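Local coordinates for probable ABC transporter phosphite binding protein PhnD1 (Prochlorococcus marinus str. MIT 9301, PDB 5LQ5) that binds inorganic phosphite strongly, and methylphosphonate and phosphate only very weakly, probably as the periplasmic solute-binding component of an ABC transporter, at residues A[89-101]-A[165-178]. Sequence-based numbering, arbitrary orientation.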
# COMPACT_ATOMS: atom_id res chain seq x y z
N GLU A 89 7.45 -4.98 -9.22
CA GLU A 89 6.54 -5.35 -10.33
C GLU A 89 5.08 -5.51 -9.86
O GLU A 89 4.41 -6.53 -10.11
CB GLU A 89 7.03 -6.62 -11.06
CG GLU A 89 7.09 -7.88 -10.19
CD GLU A 89 8.52 -8.32 -9.89
OE1 GLU A 89 9.30 -7.49 -9.39
OE2 GLU A 89 8.87 -9.50 -10.16
N PHE A 90 4.62 -4.46 -9.17
CA PHE A 90 3.33 -4.49 -8.47
C PHE A 90 2.21 -4.20 -9.48
O PHE A 90 2.41 -3.49 -10.45
CB PHE A 90 3.31 -3.49 -7.31
CG PHE A 90 2.40 -3.89 -6.19
CD1 PHE A 90 2.83 -4.82 -5.28
CD2 PHE A 90 1.10 -3.39 -6.06
CE1 PHE A 90 2.02 -5.29 -4.28
CE2 PHE A 90 0.28 -3.84 -5.02
CZ PHE A 90 0.74 -4.80 -4.14
N LYS A 91 1.03 -4.74 -9.19
CA LYS A 91 -0.15 -4.60 -10.04
C LYS A 91 -1.43 -4.29 -9.25
O LYS A 91 -1.56 -4.65 -8.09
CB LYS A 91 -0.41 -5.87 -10.87
CG LYS A 91 0.74 -6.24 -11.76
CD LYS A 91 0.47 -7.61 -12.37
CE LYS A 91 1.57 -8.00 -13.34
NZ LYS A 91 1.21 -9.28 -14.01
N SER A 92 -2.35 -3.60 -9.94
CA SER A 92 -3.70 -3.44 -9.46
C SER A 92 -4.63 -4.37 -10.22
O SER A 92 -4.33 -4.85 -11.32
CB SER A 92 -4.20 -2.01 -9.67
OG SER A 92 -3.35 -1.04 -9.04
N VAL A 93 -5.80 -4.55 -9.63
CA VAL A 93 -6.96 -5.13 -10.28
C VAL A 93 -8.13 -4.18 -10.25
O VAL A 93 -8.34 -3.39 -9.30
CB VAL A 93 -7.39 -6.48 -9.66
CG1 VAL A 93 -6.26 -7.49 -9.84
CG2 VAL A 93 -7.80 -6.36 -8.18
N PHE A 94 -8.85 -4.19 -11.36
CA PHE A 94 -10.19 -3.66 -11.44
C PHE A 94 -11.16 -4.81 -11.22
O PHE A 94 -11.03 -5.86 -11.84
CB PHE A 94 -10.45 -3.00 -12.78
CG PHE A 94 -9.74 -1.66 -12.96
CD1 PHE A 94 -10.43 -0.47 -12.88
CD2 PHE A 94 -8.40 -1.61 -13.24
CE1 PHE A 94 -9.79 0.74 -13.09
CE2 PHE A 94 -7.73 -0.40 -13.43
CZ PHE A 94 -8.42 0.78 -13.35
N VAL A 95 -12.14 -4.59 -10.36
CA VAL A 95 -13.19 -5.55 -10.05
C VAL A 95 -14.56 -4.95 -10.31
O VAL A 95 -14.75 -3.71 -10.18
CB VAL A 95 -13.11 -6.10 -8.63
CG1 VAL A 95 -11.79 -6.79 -8.38
CG2 VAL A 95 -13.37 -5.04 -7.59
N VAL A 96 -15.50 -5.82 -10.67
CA VAL A 96 -16.88 -5.43 -10.92
C VAL A 96 -17.85 -6.32 -10.18
O VAL A 96 -17.56 -7.49 -9.93
CB VAL A 96 -17.25 -5.39 -12.41
CG1 VAL A 96 -16.45 -4.31 -13.13
CG2 VAL A 96 -17.00 -6.76 -13.06
N ASN A 97 -19.00 -5.75 -9.83
CA ASN A 97 -20.08 -6.48 -9.20
C ASN A 97 -20.69 -7.38 -10.28
O ASN A 97 -20.89 -6.96 -11.43
CB ASN A 97 -21.13 -5.53 -8.64
CG ASN A 97 -22.20 -6.24 -7.84
OD1 ASN A 97 -23.04 -6.92 -8.40
ND2 ASN A 97 -22.17 -6.09 -6.53
N LYS A 98 -20.95 -8.63 -9.90
CA LYS A 98 -21.57 -9.64 -10.80
C LYS A 98 -22.88 -9.24 -11.42
O LYS A 98 -23.23 -9.69 -12.50
CB LYS A 98 -21.87 -10.89 -10.03
CG LYS A 98 -20.63 -11.71 -9.86
CD LYS A 98 -20.96 -12.99 -9.15
CE LYS A 98 -19.82 -13.38 -8.25
NZ LYS A 98 -18.65 -13.83 -9.02
N ASN A 99 -23.64 -8.44 -10.69
CA ASN A 99 -24.96 -8.00 -11.17
C ASN A 99 -24.92 -7.21 -12.49
O ASN A 99 -25.94 -7.07 -13.15
CB ASN A 99 -25.66 -7.16 -10.10
CG ASN A 99 -26.29 -8.00 -9.00
OD1 ASN A 99 -25.60 -8.52 -8.10
ND2 ASN A 99 -27.61 -8.14 -9.05
N LEU A 100 -23.75 -6.70 -12.86
CA LEU A 100 -23.63 -5.95 -14.12
C LEU A 100 -23.54 -6.85 -15.35
O LEU A 100 -23.73 -6.41 -16.49
CB LEU A 100 -22.37 -5.13 -14.14
CG LEU A 100 -22.20 -4.00 -13.15
CD1 LEU A 100 -20.77 -3.56 -13.36
CD2 LEU A 100 -23.13 -2.85 -13.44
N GLU A 101 -23.17 -8.10 -15.11
CA GLU A 101 -22.93 -9.08 -16.19
C GLU A 101 -21.96 -8.54 -17.24
O GLU A 101 -22.15 -8.70 -18.43
CB GLU A 101 -24.26 -9.54 -16.81
CG GLU A 101 -24.98 -10.48 -15.86
CD GLU A 101 -26.40 -10.82 -16.26
OE1 GLU A 101 -26.91 -10.28 -17.27
OE2 GLU A 101 -27.01 -11.63 -15.55
N VAL A 165 -17.83 -2.62 -3.37
CA VAL A 165 -18.26 -3.17 -4.65
C VAL A 165 -19.06 -4.46 -4.38
O VAL A 165 -20.09 -4.69 -5.01
CB VAL A 165 -17.10 -3.39 -5.63
CG1 VAL A 165 -17.63 -3.85 -6.98
CG2 VAL A 165 -16.28 -2.12 -5.82
N ASN A 166 -18.61 -5.26 -3.41
CA ASN A 166 -19.31 -6.52 -3.05
C ASN A 166 -20.75 -6.30 -2.58
O ASN A 166 -21.63 -7.08 -2.89
CB ASN A 166 -18.58 -7.29 -1.97
CG ASN A 166 -19.03 -8.74 -1.92
OD1 ASN A 166 -18.90 -9.45 -2.91
ND2 ASN A 166 -19.60 -9.17 -0.79
N SER A 167 -20.98 -5.20 -1.87
CA SER A 167 -22.34 -4.90 -1.36
C SER A 167 -23.29 -4.31 -2.39
O SER A 167 -24.49 -4.22 -2.18
CB SER A 167 -22.28 -3.93 -0.18
OG SER A 167 -21.90 -2.64 -0.67
N GLY A 168 -22.73 -3.84 -3.48
CA GLY A 168 -23.47 -3.09 -4.53
C GLY A 168 -23.60 -1.59 -4.28
O GLY A 168 -24.33 -0.89 -5.01
N ALA A 169 -22.89 -1.09 -3.27
CA ALA A 169 -22.83 0.37 -3.05
C ALA A 169 -22.16 1.08 -4.24
O ALA A 169 -22.47 2.22 -4.55
CB ALA A 169 -22.06 0.75 -1.78
N PHE A 170 -21.18 0.39 -4.83
CA PHE A 170 -20.55 0.78 -6.07
C PHE A 170 -20.60 -0.39 -7.04
O PHE A 170 -20.71 -1.55 -6.64
CB PHE A 170 -19.11 1.22 -5.86
CG PHE A 170 -18.99 2.57 -5.18
CD1 PHE A 170 -18.80 3.73 -5.91
CD2 PHE A 170 -19.12 2.67 -3.82
CE1 PHE A 170 -18.71 4.95 -5.30
CE2 PHE A 170 -19.03 3.90 -3.18
CZ PHE A 170 -18.82 5.03 -3.93
N ASP A 171 -20.54 -0.07 -8.31
CA ASP A 171 -20.54 -1.09 -9.37
C ASP A 171 -19.16 -1.70 -9.68
O ASP A 171 -19.05 -2.83 -10.17
CB ASP A 171 -21.07 -0.47 -10.67
CG ASP A 171 -22.47 0.03 -10.55
OD1 ASP A 171 -23.32 -0.75 -10.06
OD2 ASP A 171 -22.74 1.18 -10.97
N ALA A 172 -18.12 -0.91 -9.44
CA ALA A 172 -16.77 -1.24 -9.84
C ALA A 172 -15.79 -0.51 -8.96
O ALA A 172 -16.12 0.53 -8.40
CB ALA A 172 -16.50 -0.86 -11.30
N GLY A 173 -14.57 -1.04 -8.89
CA GLY A 173 -13.48 -0.38 -8.17
C GLY A 173 -12.12 -0.94 -8.54
O GLY A 173 -12.02 -1.85 -9.37
N ALA A 174 -11.08 -0.36 -7.98
CA ALA A 174 -9.71 -0.77 -8.19
C ALA A 174 -8.96 -0.90 -6.91
O ALA A 174 -9.14 -0.10 -5.98
CB ALA A 174 -8.98 0.20 -9.11
N LEU A 175 -8.07 -1.89 -6.86
CA LEU A 175 -7.30 -2.16 -5.65
C LEU A 175 -6.02 -2.94 -5.90
O LEU A 175 -5.80 -3.48 -6.98
CB LEU A 175 -8.15 -2.88 -4.58
CG LEU A 175 -8.57 -4.30 -4.94
CD1 LEU A 175 -8.57 -5.13 -3.67
CD2 LEU A 175 -9.92 -4.31 -5.64
N ASN A 176 -5.22 -3.00 -4.85
CA ASN A 176 -4.03 -3.86 -4.68
C ASN A 176 -4.35 -5.32 -5.08
O ASN A 176 -5.25 -5.94 -4.53
CB ASN A 176 -3.65 -3.73 -3.20
CG ASN A 176 -2.51 -4.62 -2.77
OD1 ASN A 176 -2.40 -5.76 -3.20
ND2 ASN A 176 -1.68 -4.11 -1.86
N LYS A 177 -3.60 -5.89 -6.01
CA LYS A 177 -3.91 -7.26 -6.55
C LYS A 177 -3.66 -8.35 -5.48
O LYS A 177 -4.42 -9.32 -5.37
CB LYS A 177 -3.07 -7.55 -7.80
CG LYS A 177 -3.21 -8.99 -8.33
CD LYS A 177 -2.61 -9.05 -9.72
CE LYS A 177 -2.77 -10.42 -10.36
NZ LYS A 177 -1.73 -11.35 -9.86
N GLN A 178 -2.61 -8.17 -4.67
CA GLN A 178 -2.32 -9.10 -3.55
C GLN A 178 -3.46 -9.17 -2.51
O GLN A 178 -3.81 -10.21 -2.02
CB GLN A 178 -1.00 -8.75 -2.85
CG GLN A 178 -0.49 -9.83 -1.92
CD GLN A 178 -0.04 -11.07 -2.67
OE1 GLN A 178 0.87 -10.99 -3.49
NE2 GLN A 178 -0.67 -12.22 -2.40
O HOH W 1 -24.19 -7.14 -4.56
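Asn97 turns its CG anti to the backbone N (chi1 -174°), which carries the amide to the C-terminal end of helix 158-167. There ND2 donates to Val165 O at 2.9 Å, nearly straight (168°), with the acceptor close to the amide plane. Val165 O also accepts from Gly168 N in the Schellman motif that ends the helix. A water accepts from Asn97 ND2 and donates to Asn166 O. Asn97 OD1 takes Asn99 N at 2.8 Å, an Asx turn. With an alanine here, Val165 O and Asn99 N both lose their side-chain partner, and the turn after strand 92-97 is likely to be less firmly fixed.

Strands 92-97 and 172-176 pair antiparallel as neighbours in the central sheet of one lobe. Val93 with Leu175 and Val95 with Gly173 are the hydrogen-bonded pairs. Asn97 N to Asp171 O (2.9 Å) continues the pattern at one end, and Lys177 N to Lys91 O (3.2 Å) at the other. On one side of the sheet, Leu175 CD2 meets Val93 CG2 at 3.9 Å and Val95 CG2 at 4.0 Å. On the other, Ala174 CB sits over the centre of the Phe94 ring, a CH-pi contact.

At the phosphite end, with CG anti to the backbone N (chi1 175°), the Asn176 amide reaches the edge of the Phe90 ring at CZ, the two planes perpendicular. Asn176 ND2 hydrogen-bonds Tyr206 OH, a pocket residue, while OD1 caps helix 177-186 at Val179 N. Each amide thus uses both N-H and carbonyl, which would fix its rotation. Together they tie the strand pair to a helix end and to the phosphite pocket.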